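Local structure of shikimate dehydrogenase-like protein HI_0607 (Haemophilus influenzae, 1NPY) at residues I57-M71 and A83-G95. The protein catalyses, in vitro and only weakly, the NADP(+)-dependent oxidation of shikimate to 3-dehydroshikimate, although shikimate may not be its biological substrate. Residues are numbered along the deposited sequence; the frame is centred on the assembly and turned at random.
Sequences IRGCAVSMPFKETCM and AIESVNTIVNDNG
Two acceptors share one nitrogen: R58 NH1 donates to D93 OD1 at 3.0 Å, a salt bridge, and to the backbone O of N92. Neither acceptor is met in its own plane, and the guanidinium and carboxylate planes stand 71° apart. A water joins R58 NH2 to D93 OD1, while R58 NE reaches O of Y250 and D93 OD2 pairs with R98. The flat group is held round its edge as V91 CG1 sits over the centre of one face, 3.5 Å from R58 CZ. With CG anti to the backbone N (chi1 -177°), N92 turns its ND2 to O of I57, and its OD1 accepts from G95 N in an Asx motif.

Strands 59-62 and 89-93 run antiparallel inside the mixed sheet of the substrate-binding domain, C60 and I90 forming a hydrogen-bonded pair, N to O 2.8 Å each way. V62 CG2 packs obliquely against I90 CD1 at 3.5 Å. Beyond N88 and T89, which form a classic bulge opposite Y100, K67 O accepts from V87 N at 3.0 Å, tying the probable proton donor/acceptor to segment 83-95. The extended K67 chain runs beside N88; its NZ makes a long, weak ion pair with D103, which probably binds the substrate. S86 OG donates to the anti side of E68 OE2, while C70 SG packs 3.8 Å from V87 CB and M71 CG 3.7 Å from V87 CG2.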
# COMPACT_ATOMS: atom_id res chain seq x y z
N ILE A 57 8.78 11.20 -19.41
CA ILE A 57 8.77 9.95 -18.65
C ILE A 57 7.30 9.59 -18.39
O ILE A 57 6.52 10.43 -18.00
CB ILE A 57 9.61 10.16 -17.37
CG1 ILE A 57 11.08 10.30 -17.79
CG2 ILE A 57 9.32 9.10 -16.34
CD1 ILE A 57 12.08 10.61 -16.70
N ARG A 58 6.90 8.34 -18.61
CA ARG A 58 5.50 7.96 -18.60
C ARG A 58 4.87 7.81 -17.23
O ARG A 58 3.72 8.18 -17.01
CB ARG A 58 5.41 6.61 -19.30
CG ARG A 58 4.06 5.94 -19.29
CD ARG A 58 2.91 6.78 -19.78
NE ARG A 58 1.65 6.07 -19.60
CZ ARG A 58 0.44 6.59 -19.73
NH1 ARG A 58 0.30 7.88 -19.99
NH2 ARG A 58 -0.64 5.84 -19.53
N GLY A 59 5.64 7.27 -16.29
CA GLY A 59 5.05 6.83 -15.04
C GLY A 59 6.09 6.97 -13.94
O GLY A 59 7.26 6.74 -14.18
N CYS A 60 5.67 7.42 -12.76
CA CYS A 60 6.61 7.52 -11.63
C CYS A 60 5.95 7.14 -10.30
O CYS A 60 5.03 7.81 -9.81
CB CYS A 60 7.16 8.96 -11.58
SG CYS A 60 8.42 9.24 -10.28
N ALA A 61 6.49 6.11 -9.66
CA ALA A 61 6.11 5.76 -8.30
C ALA A 61 6.77 6.75 -7.36
O ALA A 61 7.86 7.26 -7.62
CB ALA A 61 6.44 4.33 -7.93
N VAL A 62 6.06 7.08 -6.29
CA VAL A 62 6.53 8.02 -5.28
C VAL A 62 6.49 7.35 -3.92
O VAL A 62 5.48 6.82 -3.47
CB VAL A 62 5.71 9.32 -5.30
CG1 VAL A 62 6.32 10.38 -4.39
CG2 VAL A 62 5.59 9.86 -6.71
N SER A 63 7.65 7.36 -3.27
CA SER A 63 7.82 6.84 -1.92
C SER A 63 8.24 7.94 -0.95
O SER A 63 8.46 9.09 -1.30
CB SER A 63 8.87 5.73 -1.89
OG SER A 63 8.38 4.56 -2.52
N MET A 64 8.35 7.57 0.32
CA MET A 64 8.89 8.48 1.32
C MET A 64 10.25 9.01 0.86
O MET A 64 11.02 8.23 0.29
CB MET A 64 8.97 7.73 2.66
CG MET A 64 7.60 7.66 3.33
SD MET A 64 7.65 7.29 5.10
CE MET A 64 8.37 8.86 5.71
N PRO A 65 10.58 10.28 1.10
CA PRO A 65 9.74 11.27 1.78
C PRO A 65 9.01 12.27 0.90
O PRO A 65 8.88 13.44 1.23
CB PRO A 65 10.79 12.04 2.59
CG PRO A 65 11.94 12.11 1.65
CD PRO A 65 11.94 10.80 0.88
N PHE A 66 8.50 11.81 -0.23
CA PHE A 66 8.00 12.69 -1.28
C PHE A 66 6.50 12.57 -1.55
O PHE A 66 6.04 13.19 -2.50
CB PHE A 66 8.72 12.39 -2.59
CG PHE A 66 10.23 12.42 -2.49
CD1 PHE A 66 10.87 13.55 -2.00
CD2 PHE A 66 10.99 11.36 -2.96
CE1 PHE A 66 12.27 13.57 -1.91
CE2 PHE A 66 12.38 11.39 -2.90
CZ PHE A 66 13.01 12.51 -2.39
N LYS A 67 5.75 11.78 -0.78
CA LYS A 67 4.38 11.44 -1.13
C LYS A 67 3.45 12.63 -0.96
O LYS A 67 2.42 12.75 -1.65
CB LYS A 67 3.88 10.24 -0.31
CG LYS A 67 4.54 8.91 -0.65
CD LYS A 67 3.76 7.81 0.07
CE LYS A 67 4.27 6.42 -0.24
NZ LYS A 67 3.52 5.50 0.66
N GLU A 68 3.83 13.56 -0.08
CA GLU A 68 3.11 14.83 -0.02
C GLU A 68 3.80 16.01 -0.70
O GLU A 68 3.15 16.84 -1.33
CB GLU A 68 2.79 15.19 1.43
CG GLU A 68 1.98 14.13 2.15
CD GLU A 68 2.78 12.94 2.63
OE1 GLU A 68 3.94 13.13 3.06
OE2 GLU A 68 2.23 11.81 2.58
N THR A 69 5.13 16.08 -0.58
CA THR A 69 5.86 17.18 -1.22
C THR A 69 5.82 17.20 -2.74
O THR A 69 6.04 18.26 -3.32
CB THR A 69 7.32 17.30 -0.73
OG1 THR A 69 8.07 16.11 -1.03
CG2 THR A 69 7.40 17.48 0.79
N CYS A 70 5.55 16.07 -3.40
CA CYS A 70 5.37 16.09 -4.84
C CYS A 70 4.08 16.80 -5.29
O CYS A 70 3.96 17.18 -6.45
CB CYS A 70 5.36 14.66 -5.41
SG CYS A 70 3.92 13.63 -5.03
N MET A 71 3.10 16.93 -4.42
CA MET A 71 1.74 17.24 -4.85
C MET A 71 1.58 18.62 -5.49
O MET A 71 0.83 18.74 -6.46
CB MET A 71 0.77 17.03 -3.69
CG MET A 71 0.71 15.56 -3.26
SD MET A 71 -0.46 15.17 -1.95
CE MET A 71 -1.96 15.60 -2.64
N ALA A 83 -8.21 10.96 -1.10
CA ALA A 83 -8.84 10.28 0.03
C ALA A 83 -7.95 10.30 1.26
O ALA A 83 -8.46 10.29 2.39
CB ALA A 83 -9.20 8.87 -0.35
N ILE A 84 -6.64 10.34 1.04
CA ILE A 84 -5.65 10.38 2.10
C ILE A 84 -4.59 11.48 1.96
O ILE A 84 -3.63 11.50 2.73
CB ILE A 84 -4.99 9.00 2.24
CG1 ILE A 84 -4.36 8.58 0.92
CG2 ILE A 84 -5.99 7.93 2.67
CD1 ILE A 84 -3.54 7.28 0.97
N GLU A 85 -4.82 12.40 1.03
CA GLU A 85 -3.92 13.51 0.73
C GLU A 85 -2.46 13.07 0.64
O GLU A 85 -1.56 13.62 1.27
CB GLU A 85 -4.16 14.70 1.66
CG GLU A 85 -5.57 15.27 1.52
CD GLU A 85 -6.00 15.80 0.15
OE1 GLU A 85 -7.23 15.98 -0.02
OE2 GLU A 85 -5.20 16.05 -0.78
N SER A 86 -2.22 12.04 -0.15
CA SER A 86 -0.88 11.47 -0.31
C SER A 86 -0.84 10.76 -1.66
O SER A 86 -1.77 10.01 -1.95
CB SER A 86 -0.64 10.41 0.77
OG SER A 86 0.71 9.99 0.82
N VAL A 87 0.23 10.92 -2.42
CA VAL A 87 0.40 10.37 -3.76
C VAL A 87 1.50 9.32 -3.77
O VAL A 87 2.59 9.56 -3.24
CB VAL A 87 0.79 11.49 -4.74
CG1 VAL A 87 1.17 10.95 -6.11
CG2 VAL A 87 -0.39 12.44 -4.90
N ASN A 88 1.25 8.16 -4.38
CA ASN A 88 2.30 7.17 -4.58
C ASN A 88 2.50 6.81 -6.05
O ASN A 88 3.34 5.99 -6.41
CB ASN A 88 2.09 5.94 -3.70
CG ASN A 88 1.22 4.90 -4.38
OD1 ASN A 88 0.35 5.29 -5.15
ND2 ASN A 88 1.46 3.60 -4.11
N THR A 89 1.76 7.46 -6.93
CA THR A 89 1.78 7.14 -8.36
C THR A 89 1.50 8.37 -9.21
O THR A 89 0.52 9.05 -8.95
CB THR A 89 0.66 6.15 -8.72
OG1 THR A 89 0.81 4.99 -7.89
CG2 THR A 89 0.83 5.66 -10.13
N ILE A 90 2.36 8.64 -10.20
CA ILE A 90 2.12 9.70 -11.17
C ILE A 90 2.10 9.10 -12.56
O ILE A 90 2.99 8.33 -12.91
CB ILE A 90 3.24 10.77 -11.07
CG1 ILE A 90 3.34 11.34 -9.66
CG2 ILE A 90 3.03 11.86 -12.09
CD1 ILE A 90 4.66 11.97 -9.37
N VAL A 91 1.11 9.47 -13.37
CA VAL A 91 1.02 9.07 -14.76
C VAL A 91 1.05 10.34 -15.59
O VAL A 91 0.26 11.27 -15.39
CB VAL A 91 -0.27 8.31 -15.08
CG1 VAL A 91 -0.25 7.80 -16.53
CG2 VAL A 91 -0.49 7.17 -14.11
N ASN A 92 2.01 10.37 -16.51
CA ASN A 92 2.17 11.47 -17.45
C ASN A 92 1.42 11.26 -18.75
O ASN A 92 1.80 10.43 -19.56
CB ASN A 92 3.66 11.65 -17.72
CG ASN A 92 3.96 12.81 -18.64
OD1 ASN A 92 3.07 13.58 -19.03
ND2 ASN A 92 5.26 13.01 -18.89
N ASP A 93 0.30 11.96 -18.90
CA ASP A 93 -0.52 11.94 -20.10
C ASP A 93 -0.20 13.18 -20.96
O ASP A 93 -0.76 14.25 -20.72
CB ASP A 93 -2.00 11.88 -19.65
CG ASP A 93 -2.34 10.59 -18.86
OD1 ASP A 93 -2.16 9.49 -19.43
OD2 ASP A 93 -2.73 10.57 -17.66
N ASN A 94 0.73 13.06 -21.90
CA ASN A 94 1.17 14.17 -22.76
C ASN A 94 1.51 15.47 -22.05
O ASN A 94 1.16 16.58 -22.48
CB ASN A 94 0.15 14.49 -23.84
CG ASN A 94 -0.25 13.27 -24.62
OD1 ASN A 94 0.53 12.73 -25.39
ND2 ASN A 94 -1.47 12.81 -24.38
N GLY A 95 2.21 15.33 -20.93
CA GLY A 95 2.62 16.46 -20.13
C GLY A 95 1.69 16.80 -18.98
O GLY A 95 2.07 17.67 -18.20
O HOH W 1 -3.22 7.07 -19.45